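PDB 4AWT: SYE1 from Shewanella oneidensis, which binds FMN and probably acts as a flavin-dependent oxidoreductase that reduces C=C bonds at the expense of NADH or NADPH. Local coordinates for residues L187-I192 and N241-A246. The protein carries 1 engineered substitution. Residues are numbered along the deposited sequence; the frame is centred on the assembly and turned at random.
Sequences LINQFI and NGTVDA. With BOG (octyl beta-D-glucopyranoside), chain D.
Thr243 meets Asn189 and Gln190 where two beta-alpha loops of the FMN-binding TIM barrel pack together: helix 187-192 follows the fourth barrel strand, and loop 241-246 leads from the fifth to helix 248-261. A polar link runs through a water, which donates to Asn189 OD1 at 2.6 Å and also hydrogen-bonds Thr243 OG1. Asn189 ND2 lies 3.4 Å from Thr243 OG1, at an angle too poor for a hydrogen bond between that pair. With CG anti to the backbone N (chi1 -163°), Asn189 brings its amide to the threonine, while OD1 also accepts from Gly185 N. A leucine in place of Asn189 would probably leave the water and Gly185 N without this acceptor. Nonpolar packing falls to the other branch of threonine: Thr243 CG2 rests 4.0 Å from Gln190 CG. Glutamine suits this place because its amide both accepts and donates: OE1 takes Ser120 OG and Arg106 N, and NE2 gives to Val104 O and Gly185 O. Asp245 links the end of helix 187-192 to helix 248-261: OD1 accepts from Ser194 N, OD2 from Thr251 OG1. Toward the flavin side, Asn241 ND2 donates to Asn184 O and to O6 of the bound octyl glucoside at 3.1 Å, with an N-H...O angle of 146°.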
ATOM      1  N   LEU A 187      -6.224  -9.074  -0.792  1.00  5.74           N
ATOM      2  CA  LEU A 187      -6.734 -10.067  -1.728  1.00  5.78           C
ATOM      3  C   LEU A 187      -5.652 -10.781  -2.492  1.00  5.81           C
ATOM      4  O   LEU A 187      -5.633 -12.018  -2.560  1.00  6.35           O
ATOM      5  CB  LEU A 187      -7.706  -9.425  -2.729  1.00  5.90           C
ATOM      6  CG  LEU A 187      -8.310 -10.440  -3.698  1.00  6.45           C
ATOM      7  CD1 LEU A 187      -9.162 -11.489  -3.027  1.00  7.37           C
ATOM      8  CD2 LEU A 187      -9.104  -9.694  -4.771  1.00  7.52           C
ATOM      9  N   ILE A 188      -4.761 -10.036  -3.142  1.00  6.17           N
ATOM     10  CA  ILE A 188      -3.749 -10.716  -3.951  1.00  6.31           C
ATOM     11  C   ILE A 188      -2.873 -11.601  -3.074  1.00  6.22           C
ATOM     12  O   ILE A 188      -2.490 -12.715  -3.458  1.00  6.58           O
ATOM     13  CB  ILE A 188      -2.966  -9.730  -4.818  1.00  6.86           C
ATOM     14  CG1 ILE A 188      -3.946  -8.991  -5.769  1.00  9.11           C
ATOM     15  CG2 ILE A 188      -1.868 -10.434  -5.595  1.00  7.05           C
ATOM     16  CD1 ILE A 188      -3.330  -7.907  -6.523  1.00 10.91           C
ATOM     17  N   ASN A 189      -2.546 -11.107  -1.875  1.00  6.21           N
ATOM     18  CA  ASN A 189      -1.758 -11.881  -0.939  1.00  6.07           C
ATOM     19  C   ASN A 189      -2.459 -13.159  -0.514  1.00  6.41           C
ATOM     20  O   ASN A 189      -1.775 -14.158  -0.209  1.00  6.88           O
ATOM     21  CB  ASN A 189      -1.391 -10.942   0.207  1.00  6.42           C
ATOM     22  CG  ASN A 189      -0.275 -11.332   1.137  1.00  6.73           C
ATOM     23  OD1 ASN A 189       0.137 -10.472   1.934  1.00  7.45           O
ATOM     24  ND2 ASN A 189       0.256 -12.530   1.033  1.00  7.53           N
ATOM     25  N   GLN A 190      -3.792 -13.168  -0.488  1.00  6.23           N
ATOM     26  CA  GLN A 190      -4.573 -14.357  -0.187  1.00  6.56           C
ATOM     27  C   GLN A 190      -4.464 -15.428  -1.295  1.00  6.47           C
ATOM     28  O   GLN A 190      -4.755 -16.580  -1.005  1.00  7.89           O
ATOM     29  CB  GLN A 190      -6.043 -13.982   0.023  1.00  6.53           C
ATOM     30  CG  GLN A 190      -6.268 -13.157   1.287  1.00  6.55           C
ATOM     31  CD  GLN A 190      -7.461 -12.257   1.249  1.00  6.18           C
ATOM     32  OE1 GLN A 190      -8.533 -12.601   0.689  1.00  7.10           O
ATOM     33  NE2 GLN A 190      -7.353 -11.081   1.815  1.00  6.31           N
ATOM     34  N   PHE A 191      -4.063 -15.044  -2.488  1.00  6.44           N
ATOM     35  CA  PHE A 191      -3.703 -15.991  -3.535  1.00  6.65           C
ATOM     36  C   PHE A 191      -2.242 -16.430  -3.451  1.00  6.87           C
ATOM     37  O   PHE A 191      -1.929 -17.591  -3.669  1.00  7.39           O
ATOM     38  CB  PHE A 191      -3.961 -15.439  -4.941  1.00  6.99           C
ATOM     39  CG  PHE A 191      -5.411 -15.410  -5.358  1.00  6.90           C
ATOM     40  CD1 PHE A 191      -6.281 -14.425  -4.896  1.00  7.62           C
ATOM     41  CD2 PHE A 191      -5.925 -16.394  -6.189  1.00  7.46           C
ATOM     42  CE1 PHE A 191      -7.594 -14.396  -5.296  1.00  8.66           C
ATOM     43  CE2 PHE A 191      -7.239 -16.379  -6.576  1.00  8.01           C
ATOM     44  CZ  PHE A 191      -8.067 -15.378  -6.139  1.00  8.17           C
ATOM     45  N   ILE A 192      -1.335 -15.490  -3.175  1.00  6.50           N
ATOM     46  CA  ILE A 192       0.101 -15.798  -3.202  1.00  6.31           C
ATOM     47  C   ILE A 192       0.480 -16.815  -2.155  1.00  6.69           C
ATOM     48  O   ILE A 192       1.260 -17.737  -2.414  1.00  7.49           O
ATOM     49  CB  ILE A 192       0.934 -14.515  -3.018  1.00  6.64           C
ATOM     50  CG1 ILE A 192       0.745 -13.542  -4.162  1.00  6.65           C
ATOM     51  CG2 ILE A 192       2.417 -14.867  -2.833  1.00  7.20           C
ATOM     52  CD1 ILE A 192       1.354 -12.162  -3.940  1.00  7.63           C
ATOM     53  N   ASN A 241      -2.105 -10.197   9.253  1.00  9.70           N
ATOM     54  CA  ASN A 241      -3.469 -10.227   8.758  1.00  9.37           C
ATOM     55  C   ASN A 241      -3.909 -11.573   8.222  1.00  9.37           C
ATOM     56  O   ASN A 241      -4.971 -11.686   7.620  1.00 10.55           O
ATOM     57  CB  ASN A 241      -3.695  -9.104   7.747  1.00 10.34           C
ATOM     58  CG  ASN A 241      -3.680  -7.783   8.421  1.00 11.92           C
ATOM     59  OD1 ASN A 241      -3.934  -7.681   9.633  1.00 17.24           O
ATOM     60  ND2 ASN A 241      -3.380  -6.767   7.634  1.00 15.69           N
ATOM     61  N   GLY A 242      -3.153 -12.618   8.512  1.00  9.66           N
ATOM     62  CA  GLY A 242      -3.623 -13.961   8.357  1.00 10.23           C
ATOM     63  C   GLY A 242      -3.118 -14.754   7.197  1.00  8.82           C
ATOM     64  O   GLY A 242      -3.571 -15.902   7.052  1.00 10.09           O
ATOM     65  N   THR A 243      -2.207 -14.235   6.393  1.00  8.79           N
ATOM     66  CA  THR A 243      -1.639 -14.951   5.286  1.00  8.64           C
ATOM     67  C   THR A 243      -0.233 -15.430   5.641  1.00  8.85           C
ATOM     68  O   THR A 243       0.642 -14.603   5.972  1.00 10.29           O
ATOM     69  CB  THR A 243      -1.604 -14.104   4.005  1.00  8.72           C
ATOM     70  OG1 THR A 243      -0.939 -12.867   4.190  1.00 10.67           O
ATOM     71  CG2 THR A 243      -2.997 -13.799   3.506  1.00  8.63           C
ATOM     72  N   VAL A 244      -0.053 -16.752   5.509  1.00  9.14           N
ATOM     73  CA  VAL A 244       1.211 -17.428   5.752  1.00  9.27           C
ATOM     74  C   VAL A 244       1.588 -18.219   4.521  1.00  8.96           C
ATOM     75  O   VAL A 244       0.710 -18.949   4.007  1.00  9.40           O
ATOM     76  CB  VAL A 244       1.063 -18.407   6.963  1.00 11.17           C
ATOM     77  CG1 VAL A 244       2.373 -19.131   7.233  1.00 14.80           C
ATOM     78  CG2 VAL A 244       0.610 -17.641   8.200  1.00 11.43           C
ATOM     79  N   ASP A 245       2.823 -18.127   4.062  1.00  9.51           N
ATOM     80  CA  ASP A 245       3.312 -18.954   2.986  1.00  8.79           C
ATOM     81  C   ASP A 245       4.294 -19.988   3.553  1.00  9.13           C
ATOM     82  O   ASP A 245       5.073 -19.681   4.448  1.00 10.89           O
ATOM     83  CB  ASP A 245       4.022 -18.155   1.928  1.00  8.41           C
ATOM     84  CG  ASP A 245       4.415 -18.965   0.748  1.00  8.49           C
ATOM     85  OD1 ASP A 245       3.495 -19.635   0.163  1.00  8.70           O
ATOM     86  OD2 ASP A 245       5.590 -19.003   0.402  1.00  9.89           O
ATOM     87  N   ALA A 246       4.281 -21.176   3.072  1.00  9.91           N
ATOM     88  CA  ALA A 246       5.119 -22.276   3.570  1.00 11.36           C
ATOM     89  C   ALA A 246       6.576 -22.115   3.168  1.00 10.41           C
ATOM     90  O   ALA A 246       7.469 -22.553   3.918  1.00 14.39           O
ATOM     91  CB  ALA A 246       4.622 -23.620   3.099  1.00 13.50           C
TER
HETATM   92  C1  BOG D 502      -4.891  -1.457   9.981  0.51 11.00           C
HETATM   93  O1  BOG D 502      -4.875  -1.034  11.317  0.51 11.58           O
HETATM   94  C2  BOG D 502      -5.079  -0.321   9.026  0.51 11.22           C
HETATM   95  O2  BOG D 502      -6.345   0.284   9.178  0.51 12.62           O
HETATM   96  C3  BOG D 502      -4.985  -0.765   7.557  0.51 10.34           C
HETATM   97  O3  BOG D 502      -4.934   0.350   6.711  0.51 11.87           O
HETATM   98  C4  BOG D 502      -3.654  -1.507   7.379  0.51  9.40           C
HETATM   99  O4  BOG D 502      -3.585  -1.985   6.078  0.51 10.28           O
HETATM  100  C5  BOG D 502      -3.478  -2.629   8.396  0.51  9.95           C
HETATM  101  O5  BOG D 502      -3.575  -2.028   9.672  0.51  8.52           O
HETATM  102  C6  BOG D 502      -2.151  -3.327   8.247  0.51  9.65           C
HETATM  103  O6  BOG D 502      -2.170  -4.389   9.185  0.51  8.16           O
HETATM  104  C1' BOG D 502      -5.263  -2.014  12.251  0.51 15.15           C
HETATM  105  C2' BOG D 502      -5.420  -1.515  13.685  0.51 23.21           C
HETATM  106  C3' BOG D 502      -4.285  -0.665  14.167  0.51 30.21           C
HETATM  107  C4' BOG D 502      -4.080  -0.397  15.654  0.51 33.03           C
HETATM  108  C5' BOG D 502      -4.153   1.118  15.868  0.51 33.45           C
HETATM  109  C6' BOG D 502      -5.419   1.492  16.642  0.51 31.53           C
HETATM  110  C7' BOG D 502      -5.493   3.019  16.822  0.51 28.70           C
HETATM  111  C8' BOG D 502      -6.399   3.254  18.025  0.51 33.30           C
HETATM  112  O   HOH W   1       1.836 -11.322   3.751  1.00 12.32           O